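Local coordinates for protein peptidoglycan glycosyltransferase (Eggerthella lenta, PDB 4MNR) that belongs to the penicillin-binding proteins, combining a dimerisation-type domain with a transpeptidase-type domain of the beta-lactamase fold, at residues T320-A332 against V415-A428. Sequence-based numbering, arbitrary orientation.
Sequences TVLEMAMVGTAIA and VGMAPAEDPRVVVA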
ATOM      1  N   THR A 320      -2.031   0.090   6.111  1.00  8.05           N
ATOM      2  CA  THR A 320      -2.807   0.010   4.875  1.00 10.44           C
ATOM      3  C   THR A 320      -1.890  -0.287   3.702  1.00 11.30           C
ATOM      4  O   THR A 320      -0.684  -0.107   3.795  1.00  8.75           O
ATOM      5  CB  THR A 320      -3.543   1.325   4.603  1.00 10.88           C
ATOM      6  OG1 THR A 320      -2.605   2.403   4.532  1.00 11.05           O
ATOM      7  CG2 THR A 320      -4.536   1.604   5.695  1.00 12.32           C
ATOM      8  N   VAL A 321      -2.456  -0.725   2.580  1.00 10.21           N
ATOM      9  CA  VAL A 321      -1.638  -0.953   1.392  1.00  9.27           C
ATOM     10  C   VAL A 321      -1.069   0.387   0.910  1.00 10.60           C
ATOM     11  O   VAL A 321       0.078   0.475   0.461  1.00 10.11           O
ATOM     12  CB  VAL A 321      -2.447  -1.664   0.294  1.00 10.24           C
ATOM     13  CG1 VAL A 321      -1.577  -1.909  -0.946  1.00 12.93           C
ATOM     14  CG2 VAL A 321      -2.990  -2.977   0.851  1.00 11.41           C
ATOM     15  N   LEU A 322      -1.866   1.445   1.053  1.00  9.87           N
ATOM     16  CA  LEU A 322      -1.402   2.795   0.738  1.00 12.08           C
ATOM     17  C   LEU A 322      -0.170   3.168   1.560  1.00  6.97           C
ATOM     18  O   LEU A 322       0.807   3.699   1.012  1.00  9.71           O
ATOM     19  CB  LEU A 322      -2.530   3.805   0.984  1.00 12.55           C
ATOM     20  CG  LEU A 322      -2.171   5.275   0.793  1.00 12.25           C
ATOM     21  CD1 LEU A 322      -1.660   5.554  -0.631  1.00 11.90           C
ATOM     22  CD2 LEU A 322      -3.368   6.169   1.118  1.00 14.32           C
ATOM     23  N   GLU A 323      -0.196   2.859   2.861  1.00  7.63           N
ATOM     24  CA  GLU A 323       0.952   3.134   3.719  1.00  8.67           C
ATOM     25  C   GLU A 323       2.183   2.362   3.240  1.00  7.92           C
ATOM     26  O   GLU A 323       3.280   2.912   3.199  1.00 10.24           O
ATOM     27  CB  GLU A 323       0.661   2.785   5.180  1.00 12.64           C
ATOM     28  CG  GLU A 323       1.901   2.738   6.075  1.00 13.48           C
ATOM     29  CD  GLU A 323       2.599   4.093   6.237  1.00 17.83           C
ATOM     30  OE1 GLU A 323       1.921   5.142   6.249  1.00 24.17           O
ATOM     31  OE2 GLU A 323       3.844   4.106   6.354  1.00 16.28           O
HETATM   32  N   MSE A 324       2.009   1.099   2.869  1.00  8.87           N
HETATM   33  CA  MSE A 324       3.164   0.340   2.390  1.00 10.31           C
HETATM   34  C   MSE A 324       3.706   0.866   1.067  1.00 10.24           C
HETATM   35  O   MSE A 324       4.902   0.823   0.818  1.00  9.98           O
HETATM   36  CB  MSE A 324       2.873  -1.172   2.332  1.00 11.50           C
HETATM   37  CG  MSE A 324       2.532  -1.764   3.688  1.00 10.95           C
HETATM   38 SE   MSE A 324       3.792  -1.267   5.111  0.76 18.05          SE
HETATM   39  CE  MSE A 324       5.436  -1.964   4.321  1.00 17.28           C
ATOM     40  N   ALA A 325       2.832   1.397   0.219  1.00  7.43           N
ATOM     41  CA  ALA A 325       3.290   2.043  -0.992  1.00  7.95           C
ATOM     42  C   ALA A 325       4.076   3.299  -0.634  1.00  9.38           C
ATOM     43  O   ALA A 325       5.103   3.573  -1.239  1.00 10.24           O
ATOM     44  CB  ALA A 325       2.113   2.372  -1.909  1.00 11.23           C
HETATM   45  N   MSE A 326       3.603   4.039   0.366  1.00  9.42           N
HETATM   46  CA  MSE A 326       4.335   5.214   0.846  1.00  9.91           C
HETATM   47  C   MSE A 326       5.714   4.854   1.391  1.00  9.31           C
HETATM   48  O   MSE A 326       6.677   5.599   1.208  1.00 11.56           O
HETATM   49  CB  MSE A 326       3.519   5.981   1.887  1.00 10.84           C
HETATM   50  CG  MSE A 326       2.244   6.578   1.261  1.00 13.42           C
HETATM   51 SE   MSE A 326       1.017   7.234   2.622  0.68 30.13          SE
HETATM   52  CE  MSE A 326       2.248   8.370   3.524  1.00 25.16           C
ATOM     53  N   VAL A 327       5.816   3.710   2.064  1.00 10.21           N
ATOM     54  CA  VAL A 327       7.124   3.238   2.515  1.00 10.32           C
ATOM     55  C   VAL A 327       8.040   3.041   1.311  1.00 12.76           C
ATOM     56  O   VAL A 327       9.195   3.457   1.312  1.00 11.36           O
ATOM     57  CB  VAL A 327       7.003   1.926   3.333  1.00  9.53           C
ATOM     58  CG1 VAL A 327       8.374   1.291   3.507  1.00 14.38           C
ATOM     59  CG2 VAL A 327       6.378   2.202   4.681  1.00 11.10           C
ATOM     60  N   GLY A 328       7.508   2.421   0.264  1.00  8.05           N
ATOM     61  CA  GLY A 328       8.239   2.272  -0.975  1.00  9.94           C
ATOM     62  C   GLY A 328       8.646   3.597  -1.603  1.00 10.69           C
ATOM     63  O   GLY A 328       9.762   3.738  -2.115  1.00  9.51           O
ATOM     64  N   THR A 329       7.745   4.575  -1.587  1.00  7.20           N
ATOM     65  CA  THR A 329       8.089   5.856  -2.203  1.00 10.79           C
ATOM     66  C   THR A 329       9.208   6.566  -1.434  1.00  9.06           C
ATOM     67  O   THR A 329       9.993   7.272  -2.045  1.00 10.69           O
ATOM     68  CB  THR A 329       6.887   6.813  -2.417  1.00 11.34           C
ATOM     69  OG1 THR A 329       6.346   7.233  -1.155  1.00 12.37           O
ATOM     70  CG2 THR A 329       5.808   6.139  -3.263  1.00 11.08           C
ATOM     71  N   ALA A 330       9.302   6.343  -0.123  1.00  8.48           N
ATOM     72  CA  ALA A 330      10.380   6.948   0.661  1.00  7.91           C
ATOM     73  C   ALA A 330      11.721   6.451   0.158  1.00  9.43           C
ATOM     74  O   ALA A 330      12.661   7.216  -0.016  1.00 13.38           O
ATOM     75  CB  ALA A 330      10.228   6.612   2.135  1.00 10.46           C
ATOM     76  N   ILE A 331      11.810   5.149  -0.076  1.00  8.09           N
ATOM     77  CA  ILE A 331      13.060   4.569  -0.548  1.00 10.11           C
ATOM     78  C   ILE A 331      13.369   5.010  -1.982  1.00 10.77           C
ATOM     79  O   ILE A 331      14.521   5.303  -2.320  1.00 12.42           O
ATOM     80  CB  ILE A 331      13.037   3.037  -0.404  1.00  9.21           C
ATOM     81  CG1 ILE A 331      12.806   2.665   1.073  1.00 12.20           C
ATOM     82  CG2 ILE A 331      14.332   2.424  -0.919  1.00  9.48           C
ATOM     83  CD1 ILE A 331      13.781   3.329   2.043  1.00 13.04           C
ATOM     84  N   ALA A 332      12.330   5.104  -2.809  1.00  7.30           N
ATOM     85  CA  ALA A 332      12.466   5.527  -4.194  1.00  7.96           C
ATOM     86  C   ALA A 332      12.845   7.011  -4.365  1.00 13.31           C
ATOM     87  O   ALA A 332      13.589   7.368  -5.277  1.00 20.55           O
ATOM     88  CB  ALA A 332      11.170   5.216  -4.950  1.00  9.59           C
ATOM     89  N   VAL A 415       6.479  -4.989  -2.206  1.00  7.11           N
ATOM     90  CA  VAL A 415       6.601  -3.541  -2.394  1.00  8.73           C
ATOM     91  C   VAL A 415       7.865  -3.350  -3.220  1.00 11.14           C
ATOM     92  O   VAL A 415       8.928  -3.847  -2.851  1.00 11.87           O
ATOM     93  CB  VAL A 415       6.725  -2.791  -1.056  1.00  7.68           C
ATOM     94  CG1 VAL A 415       6.974  -1.316  -1.306  1.00 12.04           C
ATOM     95  CG2 VAL A 415       5.475  -2.984  -0.221  1.00 11.69           C
ATOM     96  N   GLY A 416       7.763  -2.668  -4.351  1.00  9.22           N
ATOM     97  CA  GLY A 416       8.935  -2.507  -5.188  1.00 11.21           C
ATOM     98  C   GLY A 416       8.871  -1.285  -6.061  1.00 12.88           C
ATOM     99  O   GLY A 416       7.889  -0.551  -6.046  1.00 11.18           O
HETATM  100  N   MSE A 417       9.921  -1.086  -6.844  1.00  9.58           N
HETATM  101  CA  MSE A 417      10.096   0.165  -7.570  1.00  8.19           C
HETATM  102  C   MSE A 417      10.976  -0.085  -8.773  1.00 10.86           C
HETATM  103  O   MSE A 417      11.816  -0.998  -8.773  1.00 10.91           O
HETATM  104  CB  MSE A 417      10.764   1.201  -6.666  1.00 11.92           C
HETATM  105  CG  MSE A 417      12.132   0.754  -6.188  1.00 13.05           C
HETATM  106 SE   MSE A 417      12.755   1.651  -4.575  0.59 15.08          SE
HETATM  107  CE  MSE A 417      11.476   0.842  -3.345  1.00 28.45           C
ATOM    108  N   ALA A 418      10.778   0.722  -9.809  1.00  7.92           N
ATOM    109  CA  ALA A 418      11.549   0.601 -11.038  1.00  8.05           C
ATOM    110  C   ALA A 418      11.566   1.927 -11.801  1.00  8.88           C
ATOM    111  O   ALA A 418      10.627   2.708 -11.678  1.00 10.98           O
ATOM    112  CB  ALA A 418      10.947  -0.490 -11.929  1.00  9.61           C
ATOM    113  N   PRO A 419      12.654   2.217 -12.546  1.00 12.29           N
ATOM    114  CA  PRO A 419      13.953   1.531 -12.544  1.00 13.18           C
ATOM    115  C   PRO A 419      14.640   1.760 -11.201  1.00 20.47           C
ATOM    116  O   PRO A 419      14.487   2.828 -10.607  1.00 21.05           O
ATOM    117  CB  PRO A 419      14.736   2.238 -13.670  1.00 14.74           C
ATOM    118  CG  PRO A 419      13.682   2.886 -14.518  1.00 16.68           C
ATOM    119  CD  PRO A 419      12.615   3.296 -13.551  1.00 13.25           C
ATOM    120  N   ALA A 420      15.380   0.769 -10.728  1.00 13.69           N
ATOM    121  CA  ALA A 420      15.985   0.829  -9.397  1.00 15.86           C
ATOM    122  C   ALA A 420      16.836   2.080  -9.122  1.00 18.70           C
ATOM    123  O   ALA A 420      16.767   2.637  -8.035  1.00 18.04           O
ATOM    124  CB  ALA A 420      16.788  -0.433  -9.130  1.00 16.00           C
ATOM    125  N   GLU A 421      17.629   2.538 -10.089  1.00 16.75           N
ATOM    126  CA  GLU A 421      18.553   3.642  -9.806  1.00 19.21           C
ATOM    127  C   GLU A 421      17.863   4.995  -9.574  1.00 25.18           C
ATOM    128  O   GLU A 421      18.335   5.805  -8.775  1.00 30.81           O
ATOM    129  CB  GLU A 421      19.638   3.753 -10.890  1.00 22.94           C
ATOM    130  CG  GLU A 421      20.705   4.802 -10.594  1.00 34.12           C
ATOM    131  CD  GLU A 421      21.412   4.594  -9.251  1.00 42.81           C
ATOM    132  OE1 GLU A 421      21.867   5.599  -8.662  1.00 50.97           O
ATOM    133  OE2 GLU A 421      21.530   3.435  -8.790  1.00 38.46           O
ATOM    134  N   ASP A 422      16.746   5.224 -10.261  1.00 19.97           N
ATOM    135  CA  ASP A 422      15.981   6.463 -10.130  1.00 19.47           C
ATOM    136  C   ASP A 422      14.529   6.150 -10.475  1.00 16.47           C
ATOM    137  O   ASP A 422      14.082   6.362 -11.608  1.00 17.03           O
ATOM    138  CB  ASP A 422      16.543   7.536 -11.075  1.00 26.97           C
ATOM    139  CG  ASP A 422      15.785   8.855 -10.998  1.00 37.09           C
ATOM    140  OD1 ASP A 422      15.915   9.658 -11.947  1.00 38.59           O
ATOM    141  OD2 ASP A 422      15.059   9.092 -10.005  1.00 31.47           O
ATOM    142  N   PRO A 423      13.780   5.610  -9.506  1.00 15.23           N
ATOM    143  CA  PRO A 423      12.480   5.022  -9.845  1.00 12.78           C
ATOM    144  C   PRO A 423      11.427   5.991 -10.360  1.00 12.85           C
ATOM    145  O   PRO A 423      11.375   7.147  -9.928  1.00 16.10           O
ATOM    146  CB  PRO A 423      12.020   4.398  -8.519  1.00 14.72           C
ATOM    147  CG  PRO A 423      13.309   4.119  -7.793  1.00 14.63           C
ATOM    148  CD  PRO A 423      14.213   5.258  -8.140  1.00 14.58           C
ATOM    149  N   ARG A 424      10.606   5.504 -11.289  1.00 12.92           N
ATOM    150  CA  ARG A 424       9.503   6.268 -11.853  1.00 14.86           C
ATOM    151  C   ARG A 424       8.166   5.714 -11.399  1.00 11.17           C
ATOM    152  O   ARG A 424       7.115   6.326 -11.635  1.00 16.09           O
ATOM    153  CB  ARG A 424       9.565   6.228 -13.382  1.00 16.23           C
ATOM    154  CG  ARG A 424      10.808   6.872 -13.981  1.00 23.73           C
ATOM    155  CD  ARG A 424      10.777   8.367 -13.771  1.00 30.68           C
ATOM    156  NE  ARG A 424      11.985   9.007 -14.283  1.00 44.30           N
ATOM    157  CZ  ARG A 424      12.996   9.406 -13.519  1.00 50.34           C
ATOM    158  NH1 ARG A 424      12.940   9.235 -12.203  1.00 53.21           N
ATOM    159  NH2 ARG A 424      14.059   9.981 -14.069  1.00 54.32           N
ATOM    160  N   VAL A 425       8.195   4.551 -10.745  1.00 10.11           N
ATOM    161  CA  VAL A 425       6.974   3.909 -10.284  1.00 10.37           C
ATOM    162  C   VAL A 425       7.260   3.057  -9.055  1.00 10.53           C
ATOM    163  O   VAL A 425       8.332   2.469  -8.947  1.00  9.68           O
ATOM    164  CB  VAL A 425       6.334   3.035 -11.397  1.00 15.56           C
ATOM    165  CG1 VAL A 425       7.270   1.936 -11.844  1.00 18.83           C
ATOM    166  CG2 VAL A 425       5.035   2.441 -10.925  1.00 17.43           C
ATOM    167  N   VAL A 426       6.313   3.043  -8.119  1.00  7.88           N
ATOM    168  CA  VAL A 426       6.343   2.166  -6.955  1.00  7.55           C
ATOM    169  C   VAL A 426       5.051   1.355  -6.939  1.00  9.14           C
ATOM    170  O   VAL A 426       3.980   1.888  -7.208  1.00  9.67           O
ATOM    171  CB  VAL A 426       6.484   2.988  -5.628  1.00  8.84           C
ATOM    172  CG1 VAL A 426       6.176   2.129  -4.382  1.00 10.46           C
ATOM    173  CG2 VAL A 426       7.875   3.580  -5.535  1.00 12.81           C
ATOM    174  N   VAL A 427       5.144   0.058  -6.663  0.60  8.40           N
ATOM    175  CA  VAL A 427       3.942  -0.774  -6.540  0.60  9.35           C
ATOM    176  C   VAL A 427       3.911  -1.509  -5.192  0.60  9.29           C
ATOM    177  O   VAL A 427       4.927  -2.058  -4.767  0.60  9.71           O
ATOM    178  CB  VAL A 427       3.841  -1.821  -7.676  0.60  9.00           C
ATOM    179  CG1 VAL A 427       2.554  -2.633  -7.535  0.60  7.99           C
ATOM    180  CG2 VAL A 427       3.878  -1.152  -9.045  0.60 10.82           C
ATOM    181  N   ALA A 428       2.753  -1.515  -4.529  1.00  7.09           N
ATOM    182  CA  ALA A 428       2.542  -2.304  -3.309  1.00  7.48           C
ATOM    183  C   ALA A 428       1.334  -3.187  -3.583  1.00  8.57           C
ATOM    184  O   ALA A 428       0.314  -2.711  -4.077  1.00  9.83           O
ATOM    185  CB  ALA A 428       2.267  -1.405  -2.100  1.00  7.43           C
TER
HETATM  186  O   HOH W   1      12.335   8.622  -7.708  1.00 26.42           O
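Helix 321-332 packs at G328 and A325 against a beta hairpin, its axis 7.4 Å from that of strand 425-428 and running roughly against it at 145°, while strand 415-418 is crossed at 41°. The side chains of V415, M417, V426 and A428 all rise from one sheet face toward the helix. At G328, which has no side chain, V415 CG1 comes to 3.8 Å from G328 CA, and V426 CG1 approaches the same carbon from the neighbouring strand. V426 splits its work: CG1, anti to the backbone N (chi1 166°), meets the carbonyl oxygen of A325, whereas CG2 lies 3.7 Å from A332 CB. T329 CG2 touches V426 at CB and CG2, the two side chains crossing at nearly a right angle; T329 OG1 turns instead to M326 O in a 2.9 Å hydrogen bond within the helix. M417, a selenomethionine, bends at chi3, which sets CE 3.6 Å from G328 O and SE beside A332. A428 CB sits 3.8 Å from A325 CB. At the far end A332 CB rests on P423 CG at 3.7 Å, and one water bridges A332 O and P423 O. A418 O accepts from both R424 N and V425 N, the sign of a classic beta bulge. V425 and V427 point the other way, onto helix 438-453, so this five-stranded antiparallel sheet lies between helices, as in the transpeptidase fold shared with serine beta-lactamases.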